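Local coordinates for protein Tae4 (Agrobacterium tumefaciens, PDB 6IJF) that probably acts as a type VI secretion amidase effector, cleaving peptide bonds of peptidoglycan with a papain-like cysteine-peptidase fold, at residues T31-E36 with H68-G73; R51-F56 with K78-N83. All blocks are in the same frame, centred on the assembly; numbering follows the deposited sequence.

From the N terminus, the chain first runs through helix 26-33, whose last turn and the residues after it form the first half of interaction 1. It then enters helix 48-58, which holds 51-56, the first segment of interaction 2, before reaching strand 68-69, where interaction 1 closes a loop with 31 residues between its segments. Strand 79-80 follows and closes interaction 2 back onto helix 48-58. The segments alternate along the sequence, so the two loops cross. Strands 68-69 and 79-80 pair antiparallel, with His68 and Ile70 bonded to Ile80 and Lys78, and this small sheet joins the contacts. Together they tie helices 26-33 and 48-58 to the hairpin.

Interaction 1 (T31-E36 with H68-G73); sequences TEIGWE and HRIQKG
Lys72 reaches across to 31-36 and puts its ammonium between two acceptors: NZ lies 2.7 Å from Glu36 OE2 in a salt bridge, on the syn side but tilted 33° from the carboxylate plane, and 2.8 Å from Thr31 O. That carbonyl also accepts from Gly34 N, within the Schellman turn that ends the helix, so Lys72 binds a carbonyl of the last helical turn; the helix dipole would probably favour a positive charge here. CG stands anti to the backbone N (chi1 178°), and from this extended start CD passes Glu32 O before the bend at chi3 (-64°) turns CE over Gly34 CA.

Beside it, Gln71 N donates to Ile33 O at 2.9 Å. Trp35 NE1 bonds to Arg69 O at 3.0 Å, the acceptor lying at the indole edge, near its plane. Gln71 NE2 reaches the same oxygen from the other face of the carbonyl, at 3.2 Å, so Arg69 O is gripped by two side chains.

The packing continues from the indole. Its CZ2 touches His68 CB at 3.5 Å, and the rings meet obliquely. Ile33 CD1 sits over the centre of the indole, while its CB meets Ile70 CG2.

Farther out, His68 NE2 bonds to Tyr44. Ile50 of helix 48-58 touches Ile33 and Trp35, and Ile80 of strand 79-80 packs on Trp35 and Ile70, placing the turn after helix 26-33 against both elements.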
loop_
_atom_site.group_PDB
_atom_site.type_symbol
_atom_site.label_atom_id
_atom_site.label_comp_id
_atom_site.label_asym_id
_atom_site.label_seq_id
_atom_site.Cartn_x
_atom_site.Cartn_y
_atom_site.Cartn_z
ATOM N N THR C 31 17.526 24.720 0.686
ATOM C CA THR C 31 18.965 25.112 0.728
ATOM C C THR C 31 19.404 25.524 -0.678
ATOM O O THR C 31 20.024 26.585 -0.815
ATOM C CB THR C 31 19.857 24.030 1.336
ATOM O OG1 THR C 31 19.327 23.782 2.640
ATOM C CG2 THR C 31 21.309 24.465 1.443
ATOM N N GLU C 32 19.060 24.759 -1.713
ATOM C CA GLU C 32 19.576 25.050 -3.067
ATOM C C GLU C 32 19.159 26.480 -3.449
ATOM O O GLU C 32 19.981 27.171 -4.065
ATOM C CB GLU C 32 19.104 24.036 -4.108
ATOM C CG GLU C 32 19.649 24.314 -5.491
ATOM C CD GLU C 32 19.249 23.308 -6.545
ATOM O OE1 GLU C 32 18.890 22.166 -6.156
ATOM O OE2 GLU C 32 19.353 23.641 -7.755
ATOM N N ILE C 33 17.937 26.901 -3.095
ATOM C CA ILE C 33 17.355 28.178 -3.599
ATOM C C ILE C 33 17.483 29.285 -2.547
ATOM O O ILE C 33 17.065 30.420 -2.846
ATOM C CB ILE C 33 15.906 28.000 -4.066
ATOM C CG1 ILE C 33 14.961 27.585 -2.939
ATOM C CG2 ILE C 33 15.857 27.036 -5.242
ATOM C CD1 ILE C 33 13.501 27.608 -3.345
ATOM N N GLY C 34 18.058 28.987 -1.386
ATOM C CA GLY C 34 18.388 30.023 -0.388
ATOM C C GLY C 34 17.214 30.318 0.525
ATOM O O GLY C 34 17.151 31.429 1.056
ATOM N N TRP C 35 16.332 29.345 0.749
ATOM C CA TRP C 35 15.135 29.519 1.613
ATOM C C TRP C 35 15.296 28.730 2.904
ATOM O O TRP C 35 14.266 28.249 3.423
ATOM C CB TRP C 35 13.879 29.056 0.883
ATOM C CG TRP C 35 13.481 29.875 -0.289
ATOM C CD1 TRP C 35 14.220 30.776 -1.001
ATOM C CD2 TRP C 35 12.197 29.818 -0.918
ATOM N NE1 TRP C 35 13.472 31.287 -2.030
ATOM C CE2 TRP C 35 12.230 30.713 -2.003
ATOM C CE3 TRP C 35 11.029 29.096 -0.662
ATOM C CZ2 TRP C 35 11.125 30.906 -2.829
ATOM C CZ3 TRP C 35 9.937 29.295 -1.478
ATOM C CH2 TRP C 35 9.989 30.185 -2.547
ATOM N N GLU C 36 16.523 28.571 3.397
ATOM C CA GLU C 36 16.799 27.771 4.624
ATOM C C GLU C 36 15.880 28.218 5.765
ATOM O O GLU C 36 15.432 27.374 6.551
ATOM C CB GLU C 36 18.255 27.917 5.095
ATOM C CG GLU C 36 19.269 27.304 4.156
ATOM C CD GLU C 36 19.819 28.251 3.102
ATOM O OE1 GLU C 36 19.047 29.068 2.573
ATOM O OE2 GLU C 36 21.025 28.142 2.802
ATOM N N HIS C 68 7.392 34.725 -5.139
ATOM C CA HIS C 68 8.734 34.649 -4.509
ATOM C C HIS C 68 9.832 34.567 -5.558
ATOM O O HIS C 68 9.538 34.399 -6.775
ATOM C CB HIS C 68 8.854 33.423 -3.592
ATOM C CG HIS C 68 7.992 33.439 -2.378
ATOM N ND1 HIS C 68 6.617 33.296 -2.433
ATOM C CD2 HIS C 68 8.314 33.509 -1.061
ATOM C CE1 HIS C 68 6.126 33.306 -1.210
ATOM N NE2 HIS C 68 7.152 33.412 -0.346
ATOM N N ARG C 69 11.077 34.656 -5.085
ATOM C CA ARG C 69 12.276 34.558 -5.956
ATOM C C ARG C 69 13.302 33.611 -5.331
ATOM O O ARG C 69 13.378 33.536 -4.082
ATOM C CB ARG C 69 12.864 35.952 -6.206
ATOM C CG ARG C 69 11.836 36.882 -6.816
ATOM C CD ARG C 69 12.400 37.933 -7.753
ATOM N NE ARG C 69 11.618 38.109 -8.980
ATOM C CZ ARG C 69 10.459 38.751 -9.077
ATOM N NH1 ARG C 69 9.880 39.257 -8.001
ATOM N NH2 ARG C 69 9.869 38.857 -10.257
ATOM N N ILE C 70 14.043 32.922 -6.207
ATOM C CA ILE C 70 15.287 32.164 -5.877
ATOM C C ILE C 70 16.296 33.201 -5.377
ATOM O O ILE C 70 16.483 34.237 -6.062
ATOM C CB ILE C 70 15.783 31.391 -7.109
ATOM C CG1 ILE C 70 14.756 30.336 -7.555
ATOM C CG2 ILE C 70 17.151 30.748 -6.851
ATOM C CD1 ILE C 70 15.170 29.549 -8.792
ATOM N N GLN C 71 16.875 32.938 -4.199
ATOM C CA GLN C 71 17.753 33.876 -3.461
ATOM C C GLN C 71 19.223 33.498 -3.614
ATOM O O GLN C 71 20.037 34.242 -3.095
ATOM C CB GLN C 71 17.410 33.871 -1.972
ATOM C CG GLN C 71 15.988 34.318 -1.668
ATOM C CD GLN C 71 15.718 35.767 -1.999
ATOM O OE1 GLN C 71 16.543 36.632 -1.732
ATOM N NE2 GLN C 71 14.551 36.062 -2.554
ATOM N N LYS C 72 19.560 32.405 -4.302
ATOM C CA LYS C 72 20.952 31.879 -4.337
ATOM C C LYS C 72 21.191 31.094 -5.629
ATOM O O LYS C 72 20.219 30.451 -6.151
ATOM C CB LYS C 72 21.152 31.003 -3.096
ATOM C CG LYS C 72 22.511 30.314 -2.957
ATOM C CD LYS C 72 22.454 29.076 -2.040
ATOM C CE LYS C 72 22.095 29.457 -0.634
ATOM N NZ LYS C 72 21.958 28.269 0.230
ATOM N N GLY C 73 22.419 31.184 -6.151
ATOM C CA GLY C 73 22.949 30.254 -7.160
ATOM C C GLY C 73 22.768 30.795 -8.576
ATOM O O GLY C 73 22.439 31.959 -8.757
#

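Interaction 2 (R51-F56 with K78-N83); sequences RVSIAF and KGIEVN
Ser53 and Glu81 make the one hydrogen bond between these segments: Glu81 N donates to Ser53 OG at 3.1 Å, with an N-H...O angle of 147°. The hydroxyl oxygen lies anti to the carbonyl carbon (chi1 -62°), beside its own backbone N, and it is also hydrogen-bonded to Ala49 O one turn back in helix 48-58. A buried serine thus joins the helix backbone to the peptide just beyond strand 79-80.

The apolar contacts rest on Ile80. Its CD1 is 3.7 Å from Ser53 CB and 3.7 Å from Ile54 CG1, touching two successive helix residues, while its CG2 approaches Ser53 CB more loosely, at 4.1 Å. The Ile54 and Ile80 side chains run obliquely to each other.

In papain-like peptidases, to which this amidase family probably belongs, a helix begins at the nucleophilic cysteine. Helix 48-58 starts at Cys48, the probable nucleophile, which with His132 and Asp134 is arranged as a Cys-His-Asp triad would be. The Ser53-Glu81 bond and Ile80 fasten the flank of that helix to strand 79-80.

The carboxylate of Glu81 turns away from helix 48-58. Its OE2 accepts from Asn83 N at 3.0 Å, using its anti lone pair, and forms a salt bridge to Arg86. Asn83 takes the N-cap position of helix 84-92, whose Leu87 packs against Ser53 and Glu81.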
loop_
_atom_site.group_PDB
_atom_site.type_symbol
_atom_site.label_atom_id
_atom_site.label_comp_id
_atom_site.label_asym_id
_atom_site.label_seq_id
_atom_site.Cartn_x
_atom_site.Cartn_y
_atom_site.Cartn_z
ATOM N N ARG C 51 8.531 23.124 -6.691
ATOM C CA ARG C 51 9.271 22.090 -7.459
ATOM C C ARG C 51 8.958 22.267 -8.946
ATOM O O ARG C 51 9.894 22.237 -9.777
ATOM C CB ARG C 51 8.943 20.694 -6.910
ATOM C CG ARG C 51 9.425 20.500 -5.486
ATOM C CD ARG C 51 8.964 19.193 -4.859
ATOM N NE ARG C 51 9.452 19.049 -3.500
ATOM C CZ ARG C 51 10.648 18.561 -3.177
ATOM N NH1 ARG C 51 11.489 18.193 -4.130
ATOM N NH2 ARG C 51 10.974 18.409 -1.908
ATOM N N VAL C 52 7.689 22.496 -9.308
ATOM C CA VAL C 52 7.333 22.698 -10.744
ATOM C C VAL C 52 7.913 24.034 -11.253
ATOM O O VAL C 52 8.462 24.041 -12.396
ATOM C CB VAL C 52 5.823 22.558 -11.002
ATOM C CG1 VAL C 52 5.481 22.988 -12.431
ATOM C CG2 VAL C 52 5.350 21.126 -10.750
ATOM N N SER C 53 7.852 25.104 -10.464
ATOM C CA SER C 53 8.483 26.421 -10.816
ATOM C C SER C 53 9.962 26.221 -11.165
ATOM O O SER C 53 10.396 26.657 -12.245
ATOM C CB SER C 53 8.353 27.426 -9.700
ATOM O OG SER C 53 7.017 27.727 -9.406
ATOM N N ILE C 54 10.701 25.488 -10.335
ATOM C CA ILE C 54 12.173 25.273 -10.513
ATOM C C ILE C 54 12.432 24.517 -11.816
ATOM O O ILE C 54 13.355 24.919 -12.567
ATOM C CB ILE C 54 12.755 24.566 -9.287
ATOM C CG1 ILE C 54 12.804 25.542 -8.120
ATOM C CG2 ILE C 54 14.117 23.972 -9.595
ATOM C CD1 ILE C 54 12.968 24.905 -6.778
ATOM N N ALA C 55 11.634 23.488 -12.105
ATOM C CA ALA C 55 11.756 22.724 -13.359
ATOM C C ALA C 55 11.685 23.689 -14.564
ATOM O O ALA C 55 12.533 23.567 -15.498
ATOM C CB ALA C 55 10.711 21.644 -13.427
ATOM N N PHE C 56 10.724 24.611 -14.557
ATOM C CA PHE C 56 10.524 25.591 -15.669
ATOM C C PHE C 56 11.716 26.566 -15.727
ATOM O O PHE C 56 12.355 26.676 -16.797
ATOM C CB PHE C 56 9.175 26.304 -15.544
ATOM C CG PHE C 56 8.043 25.533 -16.189
ATOM C CD1 PHE C 56 7.850 25.586 -17.551
ATOM C CD2 PHE C 56 7.246 24.674 -15.453
ATOM C CE1 PHE C 56 6.834 24.860 -18.170
ATOM C CE2 PHE C 56 6.236 23.940 -16.061
ATOM C CZ PHE C 56 6.019 24.056 -17.420
ATOM N N LYS C 78 15.300 34.629 -10.213
ATOM C CA LYS C 78 14.200 34.061 -11.043
ATOM C C LYS C 78 12.971 33.788 -10.165
ATOM O O LYS C 78 13.146 33.553 -8.968
ATOM C CB LYS C 78 14.673 32.807 -11.782
ATOM C CG LYS C 78 15.795 33.035 -12.773
ATOM C CD LYS C 78 15.330 33.839 -13.984
ATOM C CE LYS C 78 16.386 33.888 -15.064
ATOM N NZ LYS C 78 15.992 34.824 -16.136
ATOM N N GLY C 79 11.764 33.826 -10.738
ATOM C CA GLY C 79 10.492 33.739 -9.985
ATOM C C GLY C 79 10.083 32.304 -9.643
ATOM O O GLY C 79 10.315 31.394 -10.466
ATOM N N ILE C 80 9.548 32.111 -8.435
ATOM C CA ILE C 80 8.945 30.848 -7.912
ATOM C C ILE C 80 7.508 31.190 -7.505
ATOM O O ILE C 80 7.338 32.092 -6.660
ATOM C CB ILE C 80 9.698 30.293 -6.676
ATOM C CG1 ILE C 80 11.135 29.840 -6.943
ATOM C CG2 ILE C 80 8.896 29.190 -6.000
ATOM C CD1 ILE C 80 11.316 28.953 -8.127
ATOM N N GLU C 81 6.517 30.458 -8.002
ATOM C CA GLU C 81 5.135 30.543 -7.452
ATOM C C GLU C 81 4.967 29.446 -6.411
ATOM O O GLU C 81 5.168 28.250 -6.755
ATOM C CB GLU C 81 4.109 30.431 -8.581
ATOM C CG GLU C 81 2.665 30.553 -8.120
ATOM C CD GLU C 81 2.429 31.743 -7.186
ATOM O OE1 GLU C 81 2.502 32.889 -7.651
ATOM O OE2 GLU C 81 2.207 31.517 -5.966
ATOM N N VAL C 82 4.626 29.807 -5.183
ATOM C CA VAL C 82 4.543 28.821 -4.060
ATOM C C VAL C 82 3.138 28.221 -3.987
ATOM O O VAL C 82 2.997 27.162 -3.363
ATOM C CB VAL C 82 4.960 29.457 -2.725
ATOM C CG1 VAL C 82 4.586 28.624 -1.512
ATOM C CG2 VAL C 82 6.448 29.773 -2.732
ATOM N N ASN C 83 2.141 28.866 -4.577
ATOM C CA ASN C 83 0.699 28.524 -4.389
ATOM C C ASN C 83 0.293 27.690 -5.596
ATOM O O ASN C 83 0.432 28.176 -6.762
ATOM C CB ASN C 83 -0.215 29.753 -4.290
ATOM C CG ASN C 83 -1.675 29.401 -4.064
ATOM O OD1 ASN C 83 -2.152 29.257 -2.939
ATOM N ND2 ASN C 83 -2.400 29.335 -5.145
#